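Local coordinates for aromatic-amino-acid:2-oxoglutarate transaminase (Candida albicans, PDB 6HND), which probably catalyses pyridoxal 5'-phosphate-dependent amino-group transfer from aromatic amino acids, and perhaps 2-aminoadipate, to 2-oxo acids such as 2-oxoglutarate, at residues B[277-282]-B[333-338]; B[161-166]-B[350-355]; B[169-174]-B[195-200]. All blocks are in the same frame, centred on the assembly; numbering follows the deposited sequence.

Contact 1 of 3, residues B[277-282]-B[333-338]. With PLP (pyridoxal-5'-phosphate), chain E.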
loop_
_atom_site.group_PDB
_atom_site.type_symbol
_atom_site.label_atom_id
_atom_site.label_comp_id
_atom_site.label_asym_id
_atom_site.label_seq_id
_atom_site.Cartn_x
_atom_site.Cartn_y
_atom_site.Cartn_z
ATOM N N ILE B 277 -21.934 -9.980 2.568
ATOM C CA ILE B 277 -21.403 -9.814 3.940
ATOM C C ILE B 277 -19.905 -9.494 3.842
ATOM O O ILE B 277 -19.133 -10.312 3.309
ATOM C CB ILE B 277 -21.683 -11.061 4.787
ATOM C CG1 ILE B 277 -23.183 -11.362 4.846
ATOM C CG2 ILE B 277 -21.062 -10.898 6.183
ATOM C CD1 ILE B 277 -23.509 -12.711 5.468
ATOM N N ILE B 278 -19.516 -8.328 4.347
ATOM C CA ILE B 278 -18.091 -8.009 4.657
ATOM C C ILE B 278 -17.902 -8.334 6.147
ATOM O O ILE B 278 -18.523 -7.671 7.002
ATOM C CB ILE B 278 -17.751 -6.556 4.277
ATOM C CG1 ILE B 278 -17.994 -6.287 2.793
ATOM C CG2 ILE B 278 -16.318 -6.215 4.659
ATOM C CD1 ILE B 278 -18.116 -4.820 2.435
ATOM N N GLU B 279 -17.104 -9.357 6.425
ATOM C CA GLU B 279 -16.756 -9.825 7.781
ATOM C C GLU B 279 -15.363 -9.290 8.099
ATOM O O GLU B 279 -14.392 -9.624 7.361
ATOM C CB GLU B 279 -16.791 -11.359 7.868
ATOM C CG GLU B 279 -16.425 -11.898 9.250
ATOM C CD GLU B 279 -16.418 -13.436 9.344
ATOM O OE1 GLU B 279 -15.583 -14.080 8.658
ATOM O OE2 GLU B 279 -17.216 -13.991 10.130
ATOM N N ASP B 280 -15.263 -8.474 9.132
ATOM C CA ASP B 280 -13.966 -7.944 9.610
ATOM C C ASP B 280 -13.673 -8.699 10.906
ATOM O O ASP B 280 -14.559 -8.716 11.737
ATOM C CB ASP B 280 -14.055 -6.418 9.717
ATOM C CG ASP B 280 -12.776 -5.673 10.077
ATOM O OD1 ASP B 280 -11.696 -6.312 10.174
ATOM O OD2 ASP B 280 -12.877 -4.441 10.238
ATOM N N ASP B 281 -12.509 -9.339 11.025
ATOM C CA ASP B 281 -12.123 -10.130 12.215
ATOM C C ASP B 281 -10.641 -9.927 12.527
ATOM O O ASP B 281 -9.840 -10.839 12.400
ATOM C CB ASP B 281 -12.447 -11.619 12.019
ATOM C CG ASP B 281 -12.432 -12.363 13.344
ATOM O OD1 ASP B 281 -12.993 -11.791 14.317
ATOM O OD2 ASP B 281 -11.826 -13.477 13.408
ATOM N N PRO B 282 -10.232 -8.733 13.011
ATOM C CA PRO B 282 -8.851 -8.510 13.428
ATOM C C PRO B 282 -8.378 -9.194 14.727
ATOM O O PRO B 282 -7.189 -9.394 14.845
ATOM C CB PRO B 282 -8.784 -6.986 13.543
ATOM C CG PRO B 282 -10.206 -6.587 13.875
ATOM C CD PRO B 282 -11.082 -7.545 13.113
ATOM N N VAL B 333 -19.830 -13.943 1.053
ATOM C CA VAL B 333 -18.975 -13.462 2.175
ATOM C C VAL B 333 -17.571 -13.125 1.671
ATOM O O VAL B 333 -16.932 -13.971 0.966
ATOM C CB VAL B 333 -18.881 -14.516 3.289
ATOM C CG1 VAL B 333 -17.897 -14.130 4.380
ATOM C CG2 VAL B 333 -20.257 -14.780 3.874
ATOM N N LEU B 334 -17.068 -11.976 2.112
ATOM C CA LEU B 334 -15.638 -11.621 1.995
ATOM C C LEU B 334 -15.101 -11.454 3.416
ATOM O O LEU B 334 -15.597 -10.560 4.133
ATOM C CB LEU B 334 -15.525 -10.322 1.186
ATOM C CG LEU B 334 -14.109 -9.882 0.837
ATOM C CD1 LEU B 334 -14.135 -8.969 -0.373
ATOM C CD2 LEU B 334 -13.451 -9.189 2.031
ATOM N N ARG B 335 -14.132 -12.270 3.814
ATOM C CA ARG B 335 -13.528 -12.167 5.178
ATOM C C ARG B 335 -12.264 -11.297 5.124
ATOM O O ARG B 335 -11.362 -11.583 4.294
ATOM C CB ARG B 335 -13.183 -13.536 5.763
ATOM C CG ARG B 335 -12.462 -13.431 7.096
ATOM C CD ARG B 335 -12.043 -14.785 7.630
ATOM N NE ARG B 335 -11.355 -14.749 8.918
ATOM C CZ ARG B 335 -11.940 -14.622 10.099
ATOM N NH1 ARG B 335 -13.248 -14.462 10.186
ATOM N NH2 ARG B 335 -11.194 -14.624 11.196
ATOM N N VAL B 336 -12.198 -10.278 5.978
ATOM C CA VAL B 336 -10.977 -9.437 6.131
ATOM C C VAL B 336 -10.153 -9.888 7.344
ATOM O O VAL B 336 -10.682 -9.878 8.480
ATOM C CB VAL B 336 -11.383 -7.959 6.246
ATOM C CG1 VAL B 336 -10.164 -7.054 6.443
ATOM C CG2 VAL B 336 -12.179 -7.563 5.019
ATOM N N GLU B 337 -8.889 -10.216 7.113
ATOM C CA GLU B 337 -7.903 -10.528 8.176
ATOM C C GLU B 337 -6.773 -9.492 8.157
ATOM O O GLU B 337 -6.615 -8.817 7.114
ATOM C CB GLU B 337 -7.313 -11.921 7.965
ATOM C CG GLU B 337 -8.286 -13.044 8.250
ATOM C CD GLU B 337 -7.942 -13.972 9.406
ATOM O OE1 GLU B 337 -6.993 -13.694 10.189
ATOM O OE2 GLU B 337 -8.640 -14.951 9.535
ATOM N N THR B 338 -6.033 -9.388 9.273
ATOM C CA THR B 338 -4.812 -8.551 9.415
ATOM C C THR B 338 -3.795 -9.262 10.326
ATOM O O THR B 338 -4.211 -10.093 11.182
ATOM C CB THR B 338 -5.173 -7.143 9.915
ATOM O OG1 THR B 338 -4.033 -6.280 10.008
ATOM C CG2 THR B 338 -5.844 -7.184 11.267
HETATM N N1 PLP E . -11.206 -3.091 11.826
HETATM C C2 PLP E . -11.310 -3.158 13.147
HETATM C C2A PLP E . -12.622 -3.599 13.702
HETATM C C3 PLP E . -10.199 -2.856 13.982
HETATM O O3 PLP E . -10.340 -2.942 15.340
HETATM C C4 PLP E . -8.970 -2.458 13.394
HETATM C C4A PLP E . -7.787 -2.239 14.258
HETATM C C5 PLP E . -8.899 -2.414 11.985
HETATM C C6 PLP E . -10.033 -2.716 11.271
HETATM C C5A PLP E . -7.690 -1.917 11.235
HETATM O O4P PLP E . -6.573 -2.843 11.170
HETATM P P PLP E . -5.265 -2.461 10.292
HETATM O O1P PLP E . -5.756 -1.705 9.064
HETATM O O2P PLP E . -4.666 -3.844 10.042
HETATM O O3P PLP E . -4.403 -1.603 11.160
HETATM O O HOH W 1 -9.399 -7.812 10.175
HETATM O O HOH W 2 -7.381 -11.237 11.354
HETATM O O HOH W 3 -4.317 -9.441 13.608
#
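Ile277 to Asp280 run parallel to Val333 to Val336, joined by alternating backbone hydrogen bonds: Leu334 N to Ile277 O, Glu279 N to Leu334 O and Val336 N to Glu279 O (2.7 Å). Just beyond, Asp281 N adds a longer one to Val336 O. Charges gather on the face that carries Glu279 and Arg335. The Arg335 chain, extended from CG to NE, carries the guanidinium out to Glu279 and Asp281. Its NH1 donates to Glu279 OE1 at 2.8 Å; the oxygen lies in the guanidinium plane but is met from above its own carboxylate, the two planes standing 85° apart. Arg335 NH2 reaches the anti lone pair of Asp281 OD2 at 2.6 Å, while Asp281 CB lies over one guanidinium face. NE and NH2 together grip the single oxygen OE2 of Glu337. Four buried ionic groups therefore share one network, and Ser323 OG adds a further bond to Glu279 OE1. Apolar contacts are modest, such as Ile277 CB against Val333 CG2 and Pro282 CB against Thr338 CG2 (3.7 Å). Water 1 bridges Asp280 OD1 and Val336 O; water 3 joins Pro282 O and Thr338 O. At the C-terminal ends the cofactor takes over: Thr338 OG1 donates to PLP O2P at 2.5 Å, and Asp280 OD2, also bonded to Tyr245 OH, sits 2.7 Å from PLP N1. An aspartate facing the pyridine nitrogen is the hallmark of fold type I PLP enzymes, whose central sheet these strands help build.

Contact 2 of 3, residues B[161-166]-B[350-355]. With PLP (pyridoxal-5'-phosphate), chain E.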
loop_
_atom_site.group_PDB
_atom_site.type_symbol
_atom_site.label_atom_id
_atom_site.label_comp_id
_atom_site.label_asym_id
_atom_site.label_seq_id
_atom_site.Cartn_x
_atom_site.Cartn_y
_atom_site.Cartn_z
ATOM N N PHE B 161 -5.858 -13.263 -0.894
ATOM C CA PHE B 161 -5.152 -12.119 -1.518
ATOM C C PHE B 161 -4.443 -11.321 -0.415
ATOM O O PHE B 161 -5.119 -10.852 0.514
ATOM C CB PHE B 161 -6.167 -11.249 -2.247
ATOM C CG PHE B 161 -5.564 -10.226 -3.156
ATOM C CD1 PHE B 161 -5.163 -8.997 -2.667
ATOM C CD2 PHE B 161 -5.437 -10.480 -4.511
ATOM C CE1 PHE B 161 -4.629 -8.046 -3.518
ATOM C CE2 PHE B 161 -4.922 -9.521 -5.363
ATOM C CZ PHE B 161 -4.519 -8.305 -4.861
ATOM N N ILE B 162 -3.128 -11.173 -0.516
ATOM C CA ILE B 162 -2.330 -10.426 0.490
ATOM C C ILE B 162 -2.701 -8.941 0.373
ATOM O O ILE B 162 -2.673 -8.402 -0.757
ATOM C CB ILE B 162 -0.826 -10.674 0.301
ATOM C CG1 ILE B 162 -0.473 -12.157 0.382
ATOM C CG2 ILE B 162 -0.029 -9.837 1.293
ATOM C CD1 ILE B 162 -1.102 -12.884 1.569
ATOM N N THR B 163 -3.026 -8.320 1.514
ATOM C CA THR B 163 -3.348 -6.877 1.647
ATOM C C THR B 163 -2.308 -6.173 2.509
ATOM O O THR B 163 -1.394 -6.840 3.034
ATOM C CB THR B 163 -4.721 -6.686 2.282
ATOM O OG1 THR B 163 -4.585 -7.152 3.629
ATOM C CG2 THR B 163 -5.810 -7.441 1.542
ATOM N N THR B 164 -2.477 -4.871 2.692
ATOM C CA THR B 164 -1.596 -4.073 3.575
ATOM C C THR B 164 -2.271 -3.864 4.939
ATOM O O THR B 164 -1.854 -2.960 5.647
ATOM C CB THR B 164 -1.143 -2.804 2.848
ATOM O OG1 THR B 164 -2.242 -2.002 2.393
ATOM C CG2 THR B 164 -0.275 -3.166 1.661
ATOM N N GLY B 165 -3.248 -4.698 5.294
ATOM C CA GLY B 165 -3.915 -4.672 6.611
ATOM C C GLY B 165 -5.421 -4.738 6.501
ATOM O O GLY B 165 -5.945 -4.903 5.396
ATOM N N ALA B 166 -6.113 -4.577 7.614
ATOM C CA ALA B 166 -7.580 -4.688 7.675
ATOM C C ALA B 166 -8.243 -3.560 6.869
ATOM O O ALA B 166 -9.149 -3.859 6.064
ATOM C CB ALA B 166 -8.023 -4.693 9.108
ATOM N N GLY B 350 -1.966 -7.971 5.748
ATOM C CA GLY B 350 -3.130 -8.797 6.082
ATOM C C GLY B 350 -3.501 -9.667 4.908
ATOM O O GLY B 350 -2.657 -9.821 3.989
ATOM N N PHE B 351 -4.724 -10.190 4.901
ATOM C CA PHE B 351 -5.260 -10.870 3.700
ATOM C C PHE B 351 -6.781 -10.805 3.722
ATOM O O PHE B 351 -7.380 -10.584 4.779
ATOM C CB PHE B 351 -4.696 -12.294 3.589
ATOM C CG PHE B 351 -5.039 -13.217 4.728
ATOM C CD1 PHE B 351 -4.263 -13.248 5.876
ATOM C CD2 PHE B 351 -6.132 -14.055 4.642
ATOM C CE1 PHE B 351 -4.586 -14.106 6.914
ATOM C CE2 PHE B 351 -6.467 -14.892 5.695
ATOM C CZ PHE B 351 -5.701 -14.910 6.830
ATOM N N ILE B 352 -7.370 -11.040 2.562
ATOM C CA ILE B 352 -8.825 -11.266 2.427
ATOM C C ILE B 352 -9.034 -12.694 1.912
ATOM O O ILE B 352 -8.103 -13.283 1.319
ATOM C CB ILE B 352 -9.518 -10.204 1.556
ATOM C CG1 ILE B 352 -8.972 -10.166 0.135
ATOM C CG2 ILE B 352 -9.455 -8.853 2.251
ATOM C CD1 ILE B 352 -9.650 -9.174 -0.738
ATOM N N VAL B 353 -10.213 -13.232 2.221
ATOM C CA VAL B 353 -10.696 -14.559 1.772
ATOM C C VAL B 353 -12.043 -14.283 1.135
ATOM O O VAL B 353 -12.826 -13.583 1.789
ATOM C CB VAL B 353 -10.842 -15.533 2.945
ATOM C CG1 VAL B 353 -11.128 -16.957 2.478
ATOM C CG2 VAL B 353 -9.647 -15.466 3.882
ATOM N N GLY B 354 -12.245 -14.771 -0.087
ATOM C CA GLY B 354 -13.495 -14.606 -0.846
ATOM C C GLY B 354 -13.514 -15.476 -2.084
ATOM O O GLY B 354 -12.523 -16.230 -2.317
ATOM N N HIS B 355 -14.608 -15.396 -2.850
ATOM C CA HIS B 355 -14.761 -16.131 -4.130
ATOM C C HIS B 355 -13.634 -15.725 -5.091
ATOM O O HIS B 355 -13.292 -14.500 -5.164
ATOM C CB HIS B 355 -16.165 -15.915 -4.734
ATOM C CG HIS B 355 -16.524 -16.952 -5.754
ATOM N ND1 HIS B 355 -16.246 -16.790 -7.097
ATOM C CD2 HIS B 355 -17.093 -18.181 -5.618
ATOM C CE1 HIS B 355 -16.639 -17.869 -7.740
ATOM N NE2 HIS B 355 -17.163 -18.742 -6.853
HETATM N N1 PLP E . -11.206 -3.091 11.826
HETATM C C2 PLP E . -11.310 -3.158 13.147
HETATM C C2A PLP E . -12.622 -3.599 13.702
HETATM C C3 PLP E . -10.199 -2.856 13.982
HETATM O O3 PLP E . -10.340 -2.942 15.340
HETATM C C4 PLP E . -8.970 -2.458 13.394
HETATM C C4A PLP E . -7.787 -2.239 14.258
HETATM C C5 PLP E . -8.899 -2.414 11.985
HETATM C C6 PLP E . -10.033 -2.716 11.271
HETATM C C5A PLP E . -7.690 -1.917 11.235
HETATM O O4P PLP E . -6.573 -2.843 11.170
HETATM P P PLP E . -5.265 -2.461 10.292
HETATM O O1P PLP E . -5.756 -1.705 9.064
HETATM O O2P PLP E . -4.666 -3.844 10.042
HETATM O O3P PLP E . -4.403 -1.603 11.160
#
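Thr163 sets OG1 between its backbone N and carbonyl carbon (chi1 67°), which lays the hydroxyl against the backbone of Gly350, OG1 lying 3.0 Å from Gly350 C. The same rotation turns CG2 toward Ile352, whose CG2 it meets at 4.0 Å, the two side chains crossing at about a right angle. Ile352 carries CG1 in the equivalent position between its N and carbonyl carbon, and this branch packs on Phe161 CB at 3.8 Å. Because Gly350 has no side chain, OG1 also comes within 3.3 Å of Gly350 CA.

The strands are antiparallel and paired by two hydrogen-bonded couples. Ile352 N gives to Phe161 O at 3.0 Å and Phe161 N returns a longer bond to Ile352 O. Thr163 N reaches Gly350 O at 2.9 Å, and Gly350 N donates back to Thr163 O; in this second couple both donors stand well above the carbonyl planes, where the pairing gives out. Ile162 and Phe351 form the non-hydrogen-bonded pair between them, with Ile162 CD1 near Phe351 CB.

Beyond Thr163 the chain turns through Gly165, at the N-cap of the helix that follows; its positive phi (133°) suits glycine. Ala166 N, in the first turn, donates a nearly straight bond (176°) to PLP O2P at 2.9 Å, and Ala166 CB lies 3.1 Å from PLP O4P. The helix N-terminus probably helps to stabilise the phosphate charge.

Strand 158-163 is one of the two outermost strands of the large mixed sheet within this chain. Helix 356-369 covers Phe161 and Ile352 on one face, helix 137-151 covers Ile162, Phe351 and Val353 on the other, and strand 333-338 flanks strand 350-355 on its far side.

Contact 3 of 3, residues B[169-174]-B[195-200]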
loop_
_atom_site.group_PDB
_atom_site.type_symbol
_atom_site.label_atom_id
_atom_site.label_comp_id
_atom_site.label_asym_id
_atom_site.label_seq_id
_atom_site.Cartn_x
_atom_site.Cartn_y
_atom_site.Cartn_z
ATOM N N GLY B 169 -7.982 -4.229 3.280
ATOM C CA GLY B 169 -8.999 -5.263 2.982
ATOM C C GLY B 169 -10.414 -4.690 2.887
ATOM O O GLY B 169 -11.134 -5.029 1.942
ATOM N N LEU B 170 -10.790 -3.825 3.831
ATOM C CA LEU B 170 -12.124 -3.167 3.896
ATOM C C LEU B 170 -12.353 -2.227 2.704
ATOM O O LEU B 170 -13.493 -2.133 2.213
ATOM C CB LEU B 170 -12.228 -2.388 5.208
ATOM C CG LEU B 170 -12.259 -3.228 6.484
ATOM C CD1 LEU B 170 -12.227 -2.313 7.694
ATOM C CD2 LEU B 170 -13.475 -4.141 6.502
ATOM N N ASN B 171 -11.327 -1.522 2.257
ATOM C CA ASN B 171 -11.432 -0.640 1.071
ATOM C C ASN B 171 -11.584 -1.507 -0.184
ATOM O O ASN B 171 -12.405 -1.187 -1.036
ATOM C CB ASN B 171 -10.251 0.315 0.972
ATOM C CG ASN B 171 -10.449 1.269 -0.178
ATOM O OD1 ASN B 171 -11.463 1.988 -0.175
ATOM N ND2 ASN B 171 -9.522 1.255 -1.144
ATOM N N LYS B 172 -10.827 -2.589 -0.261
ATOM C CA LYS B 172 -10.930 -3.578 -1.349
ATOM C C LYS B 172 -12.366 -4.125 -1.402
ATOM O O LYS B 172 -12.913 -4.264 -2.502
ATOM C CB LYS B 172 -9.858 -4.640 -1.117
ATOM C CG LYS B 172 -8.434 -4.213 -1.478
ATOM C CD LYS B 172 -7.364 -5.183 -0.945
ATOM C CE LYS B 172 -6.105 -5.176 -1.780
ATOM N NZ LYS B 172 -5.408 -3.856 -1.792
ATOM N N ALA B 173 -12.969 -4.423 -0.252
ATOM C CA ALA B 173 -14.303 -5.035 -0.162
ATOM C C ALA B 173 -15.363 -4.000 -0.515
ATOM O O ALA B 173 -16.296 -4.353 -1.221
ATOM C CB ALA B 173 -14.541 -5.545 1.233
ATOM N N ALA B 174 -15.279 -2.793 0.034
ATOM C CA ALA B 174 -16.207 -1.697 -0.318
ATOM C C ALA B 174 -16.161 -1.495 -1.837
ATOM O O ALA B 174 -17.223 -1.478 -2.469
ATOM C CB ALA B 174 -15.846 -0.437 0.415
ATOM N N LEU B 195 -16.257 4.012 6.949
ATOM C CA LEU B 195 -17.153 4.963 6.256
ATOM C C LEU B 195 -16.382 5.753 5.190
ATOM O O LEU B 195 -17.017 6.201 4.214
ATOM C CB LEU B 195 -17.804 5.874 7.293
ATOM C CG LEU B 195 -18.631 5.132 8.340
ATOM C CD1 LEU B 195 -19.055 6.084 9.448
ATOM C CD2 LEU B 195 -19.825 4.426 7.705
ATOM N N ARG B 196 -15.069 5.926 5.330
ATOM C CA ARG B 196 -14.280 6.613 4.281
ATOM C C ARG B 196 -14.277 5.741 3.013
ATOM O O ARG B 196 -14.407 6.285 1.889
ATOM C CB ARG B 196 -12.869 6.877 4.793
ATOM C CG ARG B 196 -12.805 7.890 5.926
ATOM C CD ARG B 196 -11.345 8.082 6.302
ATOM N NE ARG B 196 -11.037 9.343 6.975
ATOM C CZ ARG B 196 -10.677 10.487 6.376
ATOM N NH1 ARG B 196 -10.577 10.581 5.055
ATOM N NH2 ARG B 196 -10.410 11.546 7.127
ATOM N N PHE B 197 -14.148 4.424 3.184
ATOM C CA PHE B 197 -14.036 3.450 2.075
ATOM C C PHE B 197 -15.403 3.291 1.411
ATOM O O PHE B 197 -15.438 3.223 0.186
ATOM C CB PHE B 197 -13.507 2.111 2.570
ATOM C CG PHE B 197 -12.416 2.180 3.601
ATOM C CD1 PHE B 197 -11.402 3.125 3.502
ATOM C CD2 PHE B 197 -12.374 1.255 4.642
ATOM C CE1 PHE B 197 -10.390 3.176 4.448
ATOM C CE2 PHE B 197 -11.344 1.292 5.573
ATOM C CZ PHE B 197 -10.376 2.265 5.492
ATOM N N SER B 198 -16.489 3.241 2.184
ATOM C CA SER B 198 -17.851 3.141 1.612
ATOM C C SER B 198 -18.132 4.477 0.894
ATOM O O SER B 198 -18.526 4.434 -0.286
ATOM C CB SER B 198 -18.916 2.730 2.633
ATOM O OG SER B 198 -19.034 3.673 3.686
ATOM N N ASP B 199 -17.822 5.610 1.522
ATOM C CA ASP B 199 -17.978 6.954 0.897
ATOM C C ASP B 199 -17.197 7.000 -0.437
ATOM O O ASP B 199 -17.750 7.461 -1.449
ATOM C CB ASP B 199 -17.526 8.071 1.834
ATOM C CG ASP B 199 -17.450 9.404 1.110
ATOM O OD1 ASP B 199 -18.531 9.997 0.873
ATOM O OD2 ASP B 199 -16.319 9.795 0.718
ATOM N N ASN B 200 -15.964 6.502 -0.453
ATOM C CA ASN B 200 -15.125 6.408 -1.669
ATOM C C ASN B 200 -15.848 5.627 -2.768
ATOM O O ASN B 200 -15.591 5.898 -3.922
ATOM C CB ASN B 200 -13.792 5.724 -1.378
ATOM C CG ASN B 200 -12.790 5.910 -2.503
ATOM O OD1 ASN B 200 -12.461 7.035 -2.881
ATOM N ND2 ASN B 200 -12.274 4.807 -3.004
HETATM O O HOH W 4 -13.604 2.341 -1.948
#
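Phe197 pushes its ring against Leu170 and Asn171 on the neighbouring helix. Asn171 CB lies over one ring face, 3.8 Å above the plane and shifted toward the rim, a CH-pi contact. Leu170 CB approaches obliquely, 3.7 Å from Phe197 CD2. On the same side of the ring as Asn171 CB, at the ring's base, Asn171 OD1 comes to 3.4 Å from Phe197 CB. The small Ala174 fits against the Phe197 backbone, its CB 3.7 Å from Phe197 O. The short helix axes pass 8.6 Å apart and run in roughly the same direction, 28° from parallel.

The polar part of the interface is carried by water 4. It donates one proton to Asn171 OD1 (2.8 Å) and the other to Phe197 O (2.9 Å), and it accepts from Asn200 ND2 at 3.0 Å. In Asn171, CG is anti to the backbone N (chi1 -175°), and from there OD1 reaches the water, the amide and ring planes being 64° apart.

Further out, Tyr365 OH is hydrogen-bonded to Asn171 ND2. With OD1 on the water and ND2 on the tyrosine, the amide is held at both ends. Leu170 packs on Ile278 and Asp280 of the central sheet and on Phe191 of the cofactor pocket. On the subunit interface, Val369, Asp367 and Val368 of the second subunit pack on Asn171, Phe197 and Asn200.

Chemically, then, the direct contact between the helices is apolar and CH-pi packing; the polar link across it runs through one ordered water, which joins amide to amide and to a main-chain carbonyl. That water probably lets the polar groups at this edge be satisfied although they do not meet directly.

All three contacts belong to the cofactor-binding core. Contacts 1 and 2, their centres about 8 Å apart, are consecutive pieces of one sheet: strand 333-338 bonds to strand 350-355 through Arg335 N to Val353 O (2.7 Å) and Glu337 N to Phe351 O (2.8 Å). Both hold PLP O2P, contact 1 by a hydroxyl and contact 2 by a backbone N-H. Contact 3, about 12 and 13 Å away, lies through helix 166-177 on the sheet face bearing Ile278, Leu334 and Ile352. Its Leu170 CD1 sits 3.4 Å from Asp280 OD2, beside the pyridine ring, and Gly169 CA lies 3.7 Å from Ile352 CG2. Helix 166-177 thus continues from the phosphate-binding turn of contact 2 into the packing of contact 3.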